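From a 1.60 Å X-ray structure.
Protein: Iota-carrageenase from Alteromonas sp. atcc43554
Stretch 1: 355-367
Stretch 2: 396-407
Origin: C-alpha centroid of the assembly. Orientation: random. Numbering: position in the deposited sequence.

Stretch 1 355-367: DVTARFGYNADLK
Stretch 2 (396-407) GQIYIGPSLAAV

Strands 364-366 and 399-401 pair antiparallel, their N-to-C directions 139° apart and their axes 4.7 Å apart at closest. Ala-364 is opposite Gly-401, Asp-365 opposite Ile-400, and Leu-366 opposite Tyr-399. Backbone angles are extended, near -84/130 at Asp-365 and -121/130 at Ile-400.

Four backbone hydrogen bonds set the register. Ala-364 N donates to Gly-401 O (2.7 Å), and Gly-401 N to Ala-364 O (3.1 Å). Leu-366 N donates to Tyr-399 O (2.8 Å), and Tyr-399 N to Leu-366 O (2.9 Å). Between these pairs, Ile-400 CA lies 3.3 Å from Ala-364 O in a CA-H...O contact.

Leu-366 is the main bump. Its side chain (m, t) shares a sheet face with Ala-364 and Tyr-399. It fills the hollow above Gly-401, with Leu-366 CD1 3.7 Å from Gly-401 CA and 3.6 Å from Pro-402 O. Leu-366 CD2 meets Leu-404 CD1 at 3.7 Å. Gly-401, at -174/-168, suits this place: a CB would lie 3.1 Å from Leu-366 CD1 and clash with Pro-402 CD at 2.7 Å. On the other face, Ile-398 CD1 reaches Asp-365 CB at 3.7 Å.

Beyond the strands, Ser-403 N donates to Gly-361 O (2.9 Å). Gly-361 N makes a weak hydrogen bond to Ser-403 OG (3.2 Å), with Ser-403 chi1 m. Pro-402, its ring C-gamma exo, offers carbons to two aromatic rings: Pro-402 CB is 3.6 Å from Phe-360 CZ, and Pro-402 CG 3.8 Å from Tyr-362 CD1. Phe-360 is t; Tyr-362 is m. Farther along, small side chains allow close approach: Ala-358 CB lies 4.0 Å from Ala-406 CB.

At the other end, Lys-367 (m, m, m, t) starts away from stretch 2 but curls back. Lys-367 NZ donates to Gln-397 O at 2.7 Å. The contact buries 911 Å² in total.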

# COMPACT_ATOMS: atom_id res chain seq x y z
N ASP A 355 -7.81 -17.56 6.05
CA ASP A 355 -6.54 -18.23 5.79
C ASP A 355 -5.32 -17.32 5.92
O ASP A 355 -4.82 -16.76 4.94
CB ASP A 355 -6.56 -18.87 4.40
CG ASP A 355 -7.75 -19.79 4.20
OD1 ASP A 355 -8.07 -20.56 5.12
OD2 ASP A 355 -8.35 -19.75 3.10
N VAL A 356 -4.83 -17.20 7.14
CA VAL A 356 -3.67 -16.37 7.44
C VAL A 356 -2.52 -17.26 7.89
O VAL A 356 -2.69 -18.12 8.75
CB VAL A 356 -4.00 -15.37 8.57
CG1 VAL A 356 -2.80 -14.48 8.85
CG2 VAL A 356 -5.21 -14.52 8.18
N THR A 357 -1.36 -17.07 7.28
CA THR A 357 -0.19 -17.87 7.64
C THR A 357 1.00 -16.95 7.85
O THR A 357 1.37 -16.18 6.97
CB THR A 357 0.16 -18.88 6.53
OG1 THR A 357 -0.95 -19.75 6.30
CG2 THR A 357 1.37 -19.73 6.94
N ALA A 358 1.58 -17.02 9.04
CA ALA A 358 2.74 -16.21 9.36
C ALA A 358 3.92 -17.12 9.64
O ALA A 358 3.88 -17.94 10.55
CB ALA A 358 2.46 -15.33 10.58
N ARG A 359 4.98 -16.98 8.85
CA ARG A 359 6.18 -17.78 9.04
C ARG A 359 7.19 -16.90 9.76
O ARG A 359 7.47 -15.78 9.34
CB ARG A 359 6.74 -18.24 7.69
CG ARG A 359 8.02 -19.08 7.82
CD ARG A 359 8.53 -19.51 6.46
NE ARG A 359 7.71 -20.55 5.85
CZ ARG A 359 7.81 -21.84 6.13
NH1 ARG A 359 8.71 -22.27 7.00
NH2 ARG A 359 7.01 -22.72 5.53
N PHE A 360 7.72 -17.43 10.85
CA PHE A 360 8.69 -16.71 11.68
C PHE A 360 9.98 -16.37 10.93
O PHE A 360 10.45 -17.14 10.09
CB PHE A 360 9.03 -17.56 12.90
CG PHE A 360 9.97 -16.90 13.86
CD1 PHE A 360 9.53 -15.90 14.72
CD2 PHE A 360 11.31 -17.26 13.89
CE1 PHE A 360 10.41 -15.28 15.61
CE2 PHE A 360 12.20 -16.64 14.77
CZ PHE A 360 11.74 -15.65 15.63
N GLY A 361 10.55 -15.22 11.26
CA GLY A 361 11.79 -14.78 10.66
C GLY A 361 12.49 -13.81 11.60
O GLY A 361 11.88 -13.34 12.56
N TYR A 362 13.75 -13.51 11.33
CA TYR A 362 14.52 -12.60 12.18
C TYR A 362 14.71 -11.21 11.58
O TYR A 362 15.37 -10.36 12.17
CB TYR A 362 15.90 -13.20 12.46
CG TYR A 362 15.86 -14.44 13.32
CD1 TYR A 362 15.68 -14.35 14.70
CD2 TYR A 362 15.98 -15.71 12.75
CE1 TYR A 362 15.61 -15.49 15.49
CE2 TYR A 362 15.91 -16.86 13.54
CZ TYR A 362 15.72 -16.74 14.91
OH TYR A 362 15.64 -17.87 15.69
N ASN A 363 14.12 -10.97 10.41
CA ASN A 363 14.29 -9.68 9.75
C ASN A 363 13.01 -8.92 9.47
O ASN A 363 12.85 -8.33 8.40
CB ASN A 363 15.07 -9.88 8.45
CG ASN A 363 16.45 -10.45 8.70
OD1 ASN A 363 17.27 -9.84 9.37
ND2 ASN A 363 16.70 -11.64 8.16
N ALA A 364 12.10 -8.92 10.44
CA ALA A 364 10.85 -8.20 10.29
C ALA A 364 11.02 -6.72 10.61
O ALA A 364 11.94 -6.34 11.33
CB ALA A 364 9.80 -8.80 11.22
N ASP A 365 10.16 -5.89 10.03
CA ASP A 365 10.18 -4.45 10.32
C ASP A 365 9.37 -4.36 11.60
O ASP A 365 8.26 -4.90 11.68
CB ASP A 365 9.49 -3.63 9.23
CG ASP A 365 10.35 -3.43 7.99
OD1 ASP A 365 11.59 -3.39 8.12
OD2 ASP A 365 9.78 -3.27 6.89
N LEU A 366 9.90 -3.67 12.60
CA LEU A 366 9.21 -3.54 13.88
C LEU A 366 9.13 -2.09 14.32
O LEU A 366 10.04 -1.31 14.09
CB LEU A 366 9.94 -4.35 14.95
CG LEU A 366 10.10 -5.85 14.69
CD1 LEU A 366 11.05 -6.46 15.72
CD2 LEU A 366 8.74 -6.51 14.74
N LYS A 367 8.02 -1.74 14.96
CA LYS A 367 7.84 -0.40 15.47
C LYS A 367 8.28 -0.40 16.93
O LYS A 367 8.20 -1.43 17.61
CB LYS A 367 6.37 0.02 15.38
CG LYS A 367 5.83 0.06 13.95
CD LYS A 367 6.60 1.06 13.08
CE LYS A 367 6.40 2.49 13.56
NZ LYS A 367 7.08 3.48 12.67
N GLY A 396 14.46 5.20 16.04
CA GLY A 396 13.34 4.88 16.90
C GLY A 396 12.07 4.63 16.11
O GLY A 396 11.11 4.06 16.62
N GLN A 397 12.06 5.08 14.86
CA GLN A 397 10.88 4.89 14.01
C GLN A 397 10.82 3.48 13.44
O GLN A 397 9.75 2.99 13.08
CB GLN A 397 10.87 5.88 12.85
CG GLN A 397 10.80 7.34 13.26
CD GLN A 397 10.34 8.22 12.11
OE1 GLN A 397 10.82 8.08 10.98
NE2 GLN A 397 9.42 9.13 12.40
N ILE A 398 11.97 2.82 13.35
CA ILE A 398 12.02 1.48 12.80
C ILE A 398 13.12 0.62 13.42
O ILE A 398 14.21 1.09 13.71
CB ILE A 398 12.24 1.53 11.26
CG1 ILE A 398 12.29 0.12 10.66
CG2 ILE A 398 13.53 2.27 10.94
CD1 ILE A 398 11.00 -0.64 10.75
N TYR A 399 12.79 -0.65 13.64
CA TYR A 399 13.73 -1.62 14.18
C TYR A 399 13.61 -2.85 13.31
O TYR A 399 12.60 -3.05 12.64
CB TYR A 399 13.37 -2.01 15.62
CG TYR A 399 13.54 -0.91 16.62
CD1 TYR A 399 12.59 0.11 16.74
CD2 TYR A 399 14.68 -0.85 17.41
CE1 TYR A 399 12.78 1.15 17.63
CE2 TYR A 399 14.88 0.20 18.31
CZ TYR A 399 13.92 1.19 18.41
OH TYR A 399 14.12 2.24 19.27
N ILE A 400 14.66 -3.67 13.30
CA ILE A 400 14.63 -4.91 12.54
C ILE A 400 14.85 -6.01 13.55
O ILE A 400 15.77 -5.95 14.37
CB ILE A 400 15.74 -4.97 11.47
CG1 ILE A 400 15.56 -3.83 10.46
CG2 ILE A 400 15.71 -6.32 10.76
CD1 ILE A 400 16.59 -3.83 9.34
N GLY A 401 13.99 -7.02 13.51
CA GLY A 401 14.11 -8.11 14.45
C GLY A 401 13.14 -9.24 14.16
O GLY A 401 12.51 -9.27 13.11
N PRO A 402 12.99 -10.17 15.11
CA PRO A 402 12.09 -11.32 14.96
C PRO A 402 10.62 -10.95 14.79
O PRO A 402 10.16 -9.91 15.26
CB PRO A 402 12.32 -12.12 16.24
CG PRO A 402 13.71 -11.72 16.66
CD PRO A 402 13.73 -10.25 16.38
N SER A 403 9.90 -11.83 14.10
CA SER A 403 8.47 -11.66 13.89
C SER A 403 7.83 -11.68 15.28
O SER A 403 8.33 -12.37 16.17
CB SER A 403 7.92 -12.82 13.07
OG SER A 403 8.52 -12.85 11.79
N LEU A 404 6.75 -10.94 15.46
CA LEU A 404 6.10 -10.88 16.76
C LEU A 404 4.82 -11.69 16.92
O LEU A 404 4.52 -12.18 18.01
CB LEU A 404 5.82 -9.42 17.13
CG LEU A 404 7.01 -8.65 17.71
CD1 LEU A 404 6.70 -7.17 17.78
CD2 LEU A 404 7.34 -9.21 19.09
N ALA A 405 4.05 -11.83 15.84
CA ALA A 405 2.80 -12.57 15.93
C ALA A 405 2.24 -12.87 14.56
O ALA A 405 2.81 -12.48 13.55
CB ALA A 405 1.78 -11.75 16.72
N ALA A 406 1.11 -13.57 14.53
CA ALA A 406 0.45 -13.86 13.28
C ALA A 406 -0.49 -12.69 13.01
O ALA A 406 -0.61 -12.21 11.89
CB ALA A 406 -0.35 -15.16 13.39
N VAL A 407 -1.14 -12.23 14.07
CA VAL A 407 -2.09 -11.14 13.99
C VAL A 407 -1.92 -10.12 15.10
O VAL A 407 -1.71 -10.48 16.26
CB VAL A 407 -3.54 -11.68 14.05
CG1 VAL A 407 -4.54 -10.51 14.05
CG2 VAL A 407 -3.80 -12.61 12.88